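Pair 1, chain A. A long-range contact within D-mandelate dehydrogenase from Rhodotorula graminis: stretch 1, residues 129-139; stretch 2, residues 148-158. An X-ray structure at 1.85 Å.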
# COMPACT_ATOMS: atom_id res chain seq x y z
N PHE A 129 0.48 9.58 1.49
CA PHE A 129 1.81 10.05 1.94
C PHE A 129 2.81 10.16 0.76
O PHE A 129 3.63 11.09 0.74
CB PHE A 129 2.40 9.15 3.05
CG PHE A 129 2.04 9.59 4.48
CD1 PHE A 129 1.02 8.94 5.19
CD2 PHE A 129 2.76 10.62 5.12
CE1 PHE A 129 0.69 9.33 6.51
CE2 PHE A 129 2.44 11.03 6.43
CZ PHE A 129 1.40 10.39 7.13
N ARG A 130 2.70 9.25 -0.21
CA ARG A 130 3.69 9.09 -1.31
C ARG A 130 3.30 9.73 -2.66
O ARG A 130 4.12 9.82 -3.59
CB ARG A 130 4.01 7.58 -1.47
CG ARG A 130 4.59 6.94 -0.15
CD ARG A 130 5.93 7.65 0.37
NE ARG A 130 6.94 7.51 -0.69
CZ ARG A 130 7.74 6.46 -0.85
NH1 ARG A 130 7.76 5.46 0.05
NH2 ARG A 130 8.54 6.41 -1.93
N LEU A 131 2.04 10.19 -2.75
CA LEU A 131 1.43 10.72 -3.99
C LEU A 131 1.49 9.70 -5.16
O LEU A 131 1.77 10.04 -6.31
CB LEU A 131 2.05 12.11 -4.37
CG LEU A 131 2.08 13.11 -3.19
CD1 LEU A 131 2.85 14.39 -3.55
CD2 LEU A 131 0.66 13.42 -2.68
N ALA A 132 1.19 8.44 -4.84
CA ALA A 132 1.34 7.33 -5.79
C ALA A 132 0.26 7.33 -6.88
O ALA A 132 0.50 6.88 -8.02
CB ALA A 132 1.35 5.99 -5.05
N SER A 133 -0.92 7.83 -6.54
CA SER A 133 -2.04 7.90 -7.49
C SER A 133 -1.68 8.81 -8.69
O SER A 133 -1.92 8.45 -9.86
CB SER A 133 -3.32 8.36 -6.79
OG SER A 133 -4.41 8.34 -7.71
N TYR A 134 -1.09 9.97 -8.39
CA TYR A 134 -0.59 10.93 -9.39
C TYR A 134 0.55 10.30 -10.22
O TYR A 134 0.58 10.45 -11.46
CB TYR A 134 -0.12 12.20 -8.67
CG TYR A 134 0.36 13.35 -9.54
CD1 TYR A 134 -0.48 13.92 -10.50
CD2 TYR A 134 1.64 13.88 -9.38
CE1 TYR A 134 -0.05 15.00 -11.30
CE2 TYR A 134 2.08 14.96 -10.16
CZ TYR A 134 1.23 15.52 -11.12
OH TYR A 134 1.64 16.59 -11.89
N SER A 135 1.48 9.63 -9.55
CA SER A 135 2.57 8.92 -10.23
C SER A 135 2.06 7.86 -11.23
O SER A 135 2.61 7.76 -12.34
CB SER A 135 3.52 8.28 -9.19
OG SER A 135 4.71 7.79 -9.78
N GLU A 136 1.04 7.08 -10.86
CA GLU A 136 0.45 6.08 -11.80
C GLU A 136 -0.08 6.77 -13.08
O GLU A 136 0.20 6.32 -14.20
CB GLU A 136 -0.66 5.23 -11.14
CG GLU A 136 -0.18 4.26 -10.03
CD GLU A 136 -1.15 3.06 -9.78
OE1 GLU A 136 -1.85 2.62 -10.73
OE2 GLU A 136 -1.18 2.51 -8.65
N ARG A 137 -0.84 7.85 -12.90
CA ARG A 137 -1.42 8.55 -14.08
C ARG A 137 -0.37 9.12 -15.03
O ARG A 137 -0.53 9.03 -16.26
CB ARG A 137 -2.44 9.62 -13.64
CG ARG A 137 -3.72 8.98 -13.13
CD ARG A 137 -4.93 9.91 -13.05
NE ARG A 137 -4.69 11.21 -12.44
CZ ARG A 137 -4.58 11.46 -11.13
NH1 ARG A 137 -4.65 10.49 -10.24
NH2 ARG A 137 -4.39 12.69 -10.73
N ALA A 138 0.72 9.66 -14.47
CA ALA A 138 1.89 10.10 -15.26
C ALA A 138 2.57 8.95 -16.03
O ALA A 138 2.92 9.11 -17.22
CB ALA A 138 2.90 10.78 -14.35
N ALA A 139 2.77 7.80 -15.36
CA ALA A 139 3.36 6.63 -16.03
C ALA A 139 2.51 6.15 -17.22
O ALA A 139 3.06 5.76 -18.27
CB ALA A 139 3.56 5.47 -15.03
N ASN A 148 9.85 11.96 -16.38
CA ASN A 148 10.90 12.68 -15.64
C ASN A 148 10.39 13.89 -14.83
O ASN A 148 10.88 14.16 -13.71
CB ASN A 148 12.05 13.11 -16.57
CG ASN A 148 12.83 11.92 -17.14
OD1 ASN A 148 13.35 11.99 -18.26
ND2 ASN A 148 12.94 10.85 -16.37
N ARG A 149 9.44 14.62 -15.38
CA ARG A 149 8.94 15.82 -14.72
C ARG A 149 8.20 15.48 -13.41
O ARG A 149 8.40 16.15 -12.38
CB ARG A 149 8.03 16.62 -15.64
CG ARG A 149 7.46 17.90 -15.02
CD ARG A 149 6.64 18.72 -16.02
NE ARG A 149 5.75 17.91 -16.86
CZ ARG A 149 4.51 17.53 -16.53
NH1 ARG A 149 3.98 17.86 -15.36
NH2 ARG A 149 3.79 16.80 -17.39
N VAL A 150 7.35 14.46 -13.47
CA VAL A 150 6.53 14.06 -12.30
C VAL A 150 7.37 13.38 -11.21
O VAL A 150 7.10 13.57 -10.02
CB VAL A 150 5.29 13.24 -12.73
CG1 VAL A 150 4.64 12.54 -11.52
CG2 VAL A 150 4.28 14.17 -13.38
N HIS A 151 8.39 12.63 -11.62
CA HIS A 151 9.41 12.06 -10.71
C HIS A 151 10.01 13.15 -9.82
O HIS A 151 10.10 13.00 -8.59
CB HIS A 151 10.50 11.34 -11.51
CG HIS A 151 11.59 10.73 -10.67
ND1 HIS A 151 12.75 11.40 -10.36
CD2 HIS A 151 11.70 9.51 -10.11
CE1 HIS A 151 13.52 10.62 -9.62
NE2 HIS A 151 12.91 9.46 -9.46
N LEU A 152 10.39 14.27 -10.44
CA LEU A 152 10.97 15.41 -9.69
C LEU A 152 9.93 16.16 -8.84
O LEU A 152 10.20 16.48 -7.67
CB LEU A 152 11.73 16.37 -10.61
CG LEU A 152 12.98 15.78 -11.31
CD1 LEU A 152 13.65 16.83 -12.19
CD2 LEU A 152 14.01 15.18 -10.33
N GLU A 153 8.75 16.40 -9.41
CA GLU A 153 7.67 17.13 -8.72
C GLU A 153 7.27 16.45 -7.40
O GLU A 153 7.09 17.12 -6.36
CB GLU A 153 6.46 17.29 -9.65
CG GLU A 153 5.31 18.17 -9.09
CD GLU A 153 3.99 18.06 -9.86
OE1 GLU A 153 4.00 17.67 -11.05
OE2 GLU A 153 2.93 18.38 -9.27
N ILE A 154 7.13 15.12 -7.43
CA ILE A 154 6.70 14.33 -6.23
C ILE A 154 7.70 14.46 -5.05
O ILE A 154 7.32 14.42 -3.90
CB ILE A 154 6.38 12.84 -6.62
CG1 ILE A 154 5.09 12.80 -7.46
CG2 ILE A 154 6.28 11.89 -5.37
CD1 ILE A 154 4.77 11.44 -8.12
N GLY A 155 8.99 14.66 -5.37
CA GLY A 155 10.02 14.81 -4.35
C GLY A 155 9.87 16.07 -3.51
O GLY A 155 10.43 16.13 -2.41
N LYS A 156 9.13 17.05 -4.02
CA LYS A 156 8.86 18.30 -3.26
C LYS A 156 7.85 18.14 -2.11
O LYS A 156 7.75 19.02 -1.26
CB LYS A 156 8.34 19.42 -4.19
CG LYS A 156 9.24 19.76 -5.39
CD LYS A 156 10.72 19.85 -5.00
N SER A 157 7.06 17.06 -2.12
CA SER A 157 5.89 16.95 -1.21
C SER A 157 5.70 15.58 -0.54
O SER A 157 4.94 15.46 0.44
CB SER A 157 4.56 17.31 -1.94
OG SER A 157 4.56 18.63 -2.47
N ALA A 158 6.34 14.55 -1.07
CA ALA A 158 6.18 13.19 -0.51
C ALA A 158 6.95 12.97 0.82
O ALA A 158 8.09 13.46 0.97
CB ALA A 158 6.60 12.14 -1.57
O HOH W 1 3.23 13.62 1.94
O HOH W 2 1.10 16.67 -14.49

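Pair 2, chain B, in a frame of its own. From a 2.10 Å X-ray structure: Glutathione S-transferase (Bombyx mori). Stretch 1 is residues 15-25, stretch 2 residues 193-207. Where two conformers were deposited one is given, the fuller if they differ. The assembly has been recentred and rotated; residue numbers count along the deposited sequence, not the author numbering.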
# COMPACT_ATOMS: atom_id res chain seq x y z
N SER B 15 11.08 1.63 7.15
CA SER B 15 11.60 1.40 8.50
C SER B 15 11.60 2.71 9.29
O SER B 15 11.18 2.73 10.44
CB SER B 15 12.99 0.75 8.46
OG SER B 15 13.26 0.08 9.68
N ARG B 16 12.02 3.80 8.65
CA ARG B 16 12.01 5.11 9.30
C ARG B 16 10.59 5.59 9.64
O ARG B 16 10.38 6.22 10.67
CB ARG B 16 12.78 6.15 8.48
CG ARG B 16 14.30 6.13 8.75
CD ARG B 16 15.04 7.20 7.94
NE ARG B 16 15.30 6.79 6.55
CZ ARG B 16 14.61 7.23 5.50
NH1 ARG B 16 14.90 6.80 4.28
NH2 ARG B 16 13.63 8.11 5.66
N GLY B 17 9.63 5.25 8.78
CA GLY B 17 8.22 5.61 9.01
C GLY B 17 7.63 4.93 10.23
O GLY B 17 6.84 5.53 10.98
N ALA B 18 7.99 3.67 10.43
CA ALA B 18 7.57 2.93 11.63
C ALA B 18 8.16 3.54 12.90
O ALA B 18 7.45 3.71 13.91
CB ALA B 18 7.95 1.45 11.50
N LEU B 19 9.46 3.89 12.87
CA LEU B 19 10.10 4.50 14.05
C LEU B 19 9.53 5.89 14.34
O LEU B 19 9.24 6.23 15.50
CB LEU B 19 11.63 4.53 13.91
CG LEU B 19 12.43 5.12 15.09
CD1 LEU B 19 12.13 4.44 16.42
CD2 LEU B 19 13.94 5.11 14.81
N LEU B 20 9.33 6.68 13.29
CA LEU B 20 8.72 7.99 13.45
C LEU B 20 7.36 7.92 14.14
O LEU B 20 7.02 8.81 14.92
CB LEU B 20 8.58 8.69 12.09
CG LEU B 20 9.79 9.47 11.54
CD1 LEU B 20 9.59 9.76 10.06
CD2 LEU B 20 10.04 10.78 12.31
N ALA B 21 6.58 6.89 13.82
CA ALA B 21 5.28 6.68 14.47
C ALA B 21 5.48 6.39 15.97
O ALA B 21 4.77 6.95 16.80
CB ALA B 21 4.50 5.54 13.81
N ALA B 22 6.42 5.52 16.28
CA ALA B 22 6.76 5.23 17.68
C ALA B 22 7.19 6.52 18.42
O ALA B 22 6.73 6.77 19.53
CB ALA B 22 7.85 4.16 17.77
N ARG B 23 8.01 7.35 17.78
CA ARG B 23 8.41 8.64 18.37
C ARG B 23 7.21 9.56 18.59
O ARG B 23 7.10 10.20 19.63
CB ARG B 23 9.46 9.38 17.53
CG ARG B 23 10.75 8.59 17.20
CD ARG B 23 11.34 7.89 18.42
NE ARG B 23 12.74 7.50 18.26
CZ ARG B 23 13.42 6.82 19.17
NH1 ARG B 23 12.83 6.44 20.30
NH2 ARG B 23 14.69 6.52 18.98
N ALA B 24 6.31 9.61 17.60
CA ALA B 24 5.16 10.50 17.66
C ALA B 24 4.20 10.16 18.80
O ALA B 24 3.75 11.07 19.50
CB ALA B 24 4.42 10.52 16.32
N ILE B 25 3.91 8.87 18.96
CA ILE B 25 2.99 8.46 20.03
C ILE B 25 3.69 8.39 21.38
O ILE B 25 3.04 8.35 22.43
CB ILE B 25 2.20 7.16 19.70
CG1 ILE B 25 3.12 6.09 19.11
CG2 ILE B 25 1.03 7.48 18.76
CD1 ILE B 25 2.48 5.22 18.02
N LEU B 193 8.27 17.35 13.94
CA LEU B 193 7.80 16.04 14.40
C LEU B 193 8.81 15.38 15.34
O LEU B 193 10.03 15.52 15.13
CB LEU B 193 7.48 15.09 13.23
CG LEU B 193 6.33 15.41 12.27
CD1 LEU B 193 6.40 14.51 11.02
CD2 LEU B 193 4.96 15.31 12.95
N PRO B 194 8.32 14.65 16.37
CA PRO B 194 9.27 13.92 17.21
C PRO B 194 10.11 12.96 16.36
O PRO B 194 9.59 12.28 15.47
CB PRO B 194 8.35 13.14 18.17
CG PRO B 194 7.07 13.96 18.22
CD PRO B 194 6.93 14.53 16.84
N GLY B 195 11.42 12.95 16.60
CA GLY B 195 12.33 12.06 15.89
C GLY B 195 12.64 12.43 14.45
O GLY B 195 13.19 11.62 13.71
N ALA B 196 12.35 13.65 14.07
CA ALA B 196 12.66 14.11 12.74
C ALA B 196 14.15 14.10 12.37
O ALA B 196 14.44 13.66 11.31
CB ALA B 196 12.09 15.41 12.52
N PRO B 197 15.07 14.52 13.24
CA PRO B 197 16.50 14.47 12.95
C PRO B 197 16.99 13.08 12.76
O PRO B 197 17.81 12.87 11.93
CB PRO B 197 17.16 15.06 14.20
CG PRO B 197 16.23 15.90 14.73
CD PRO B 197 14.82 15.41 14.37
N GLU B 198 16.49 12.18 13.58
CA GLU B 198 16.83 10.80 13.49
C GLU B 198 16.39 10.31 12.12
O GLU B 198 17.11 9.62 11.47
CB GLU B 198 16.17 10.04 14.64
CG GLU B 198 16.29 8.56 14.68
CD GLU B 198 15.57 7.94 15.87
OE1 GLU B 198 14.42 8.24 16.11
OE2 GLU B 198 16.17 7.14 16.56
N ASN B 199 15.22 10.72 11.69
CA ASN B 199 14.79 10.37 10.33
C ASN B 199 15.67 10.98 9.25
O ASN B 199 16.07 10.31 8.30
CB ASN B 199 13.34 10.78 10.08
CG ASN B 199 12.95 10.61 8.63
OD1 ASN B 199 12.79 9.50 8.16
ND2 ASN B 199 12.86 11.72 7.91
N GLU B 200 15.96 12.27 9.40
CA GLU B 200 16.79 13.00 8.43
C GLU B 200 18.17 12.38 8.25
O GLU B 200 18.71 12.35 7.13
CB GLU B 200 16.91 14.48 8.84
CG GLU B 200 15.62 15.28 8.69
CD GLU B 200 15.20 15.47 7.24
OE1 GLU B 200 16.08 15.43 6.36
OE2 GLU B 200 14.00 15.67 6.97
N ASP B 201 18.75 11.87 9.34
CA ASP B 201 20.07 11.24 9.27
C ASP B 201 20.04 9.96 8.44
O ASP B 201 20.93 9.72 7.61
CB ASP B 201 20.62 10.95 10.67
CG ASP B 201 21.11 12.20 11.37
OD1 ASP B 201 21.71 13.07 10.69
OD2 ASP B 201 20.89 12.34 12.59
N GLY B 202 19.02 9.12 8.66
CA GLY B 202 18.86 7.89 7.87
C GLY B 202 18.55 8.18 6.40
O GLY B 202 19.06 7.50 5.50
N ALA B 203 17.69 9.17 6.17
CA ALA B 203 17.36 9.61 4.81
C ALA B 203 18.61 10.09 4.06
O ALA B 203 18.81 9.75 2.90
CB ALA B 203 16.29 10.72 4.84
N ARG B 204 19.47 10.84 4.76
CA ARG B 204 20.73 11.30 4.18
C ARG B 204 21.65 10.14 3.80
O ARG B 204 22.29 10.19 2.76
CB ARG B 204 21.45 12.28 5.10
CG ARG B 204 22.52 13.14 4.38
CD ARG B 204 22.75 14.48 5.08
NE ARG B 204 22.90 14.27 6.51
CZ ARG B 204 22.04 14.67 7.45
NH1 ARG B 204 22.30 14.39 8.71
NH2 ARG B 204 20.95 15.35 7.13
N THR B 205 21.69 9.09 4.63
CA THR B 205 22.47 7.90 4.28
C THR B 205 21.88 7.25 3.02
O THR B 205 22.62 6.88 2.12
CB THR B 205 22.51 6.87 5.43
OG1 THR B 205 22.92 7.51 6.64
CG2 THR B 205 23.49 5.76 5.13
N PHE B 206 20.55 7.13 2.96
CA PHE B 206 19.86 6.60 1.77
C PHE B 206 20.22 7.46 0.56
O PHE B 206 20.66 6.94 -0.48
CB PHE B 206 18.33 6.58 1.98
CG PHE B 206 17.53 6.21 0.74
CD1 PHE B 206 17.32 4.86 0.41
CD2 PHE B 206 16.98 7.20 -0.08
CE1 PHE B 206 16.56 4.51 -0.74
CE2 PHE B 206 16.23 6.87 -1.22
CZ PHE B 206 16.02 5.53 -1.55
N GLY B 207 20.04 8.77 0.70
CA GLY B 207 20.33 9.73 -0.37
C GLY B 207 21.76 9.63 -0.89
O GLY B 207 21.97 9.57 -2.10
O HOH W 3 7.10 11.73 14.62

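Both pairs set two helices side by side and nearly antiparallel. In pair 1 the axes of helix 132-139 and helix 148-154 make an angle of 169° and approach to 9.8 Å; in pair 2 helix 15-25 and helix 196-207 make 170° and approach to 10.0 Å. Fourteen central residues superpose with an RMSD of 0.7 Å, so the backbones pose almost the same packing problem, and the side chains answer it differently.

The matched position Val A150 = Gly B195 shows how bulk is shared out. Val A150 points toward the first stretch and fills the space itself: its CG1 lies 3.8 Å from Ala A138 CB and 3.8 Å from Tyr A134 CE2. Pair 2 reverses the assignment. Ala A138 matches Arg B23, whose CG sits 4.0 Å from Gly B195 CA, and an ideal CB on that glycine would fall 2.6 Å from Arg B23 CG, a clash. Gly B195 also has positive phi, at the N-cap of its helix and inside a type II turn; positive phi by itself favours glycine, and the arginine leaves no room for a CB. Its counterpart Val A150 lies within a helix that began earlier in the chain.

The matched pair Glu A153 = Glu B198 has the same residue in both. Each glutamate points toward the opposite stretch and accepts a hydrogen bond from it, but the donor comes from a different position. In pair 1, Tyr A134 OH donates to Glu A153 OE1 at 2.7 Å, with the carboxylate oxygen near the plane of the ring, at its edge. A water extends this polar patch, donating to Tyr A134 OH and accepting from Arg A149 NH1. At the tyrosine's matched position, Leu B19 offers no donor; its CD2 merely packs 3.4 Å from Glu B198 OE1. The donor is instead Arg B23, one helical turn further along. Its NE reaches Glu B198 OE1 at 2.8 Å and its NH2 reaches Glu B198 OE2 at 2.9 Å, a two-pronged salt bridge lying near the guanidinium plane.

Toward the other end, Ile A154 = Asn B199 separates a greasy solution from a polar one. Ile A154 CD1 packs 3.6 Å from Ser A135 CB, and its CG2 lies 4.4 Å from Leu A131 CB. In pair 2 the Leu A131 position is Arg B16, whose NH2 donates to Asn B199 OD1 at 3.0 Å. The exchange at Ser A135 = Leu B20 puts the larger side chain on the first helix: Leu B20 CD1 comes within 3.7 Å of Asn B199 OD1.

Arg B16 sits as a knob among Asn B199, Gly B202, Ala B203 and Phe B206. An ideal CB on Gly B202 would come 2.8 Å from Arg B16 CD and clash. The matched Ser A157 does carry a side chain, and its CB packs 3.7 Å from Leu A131 CD1. In both cases in pair 2 the arginine occupies the space where the glycine's CB would stand.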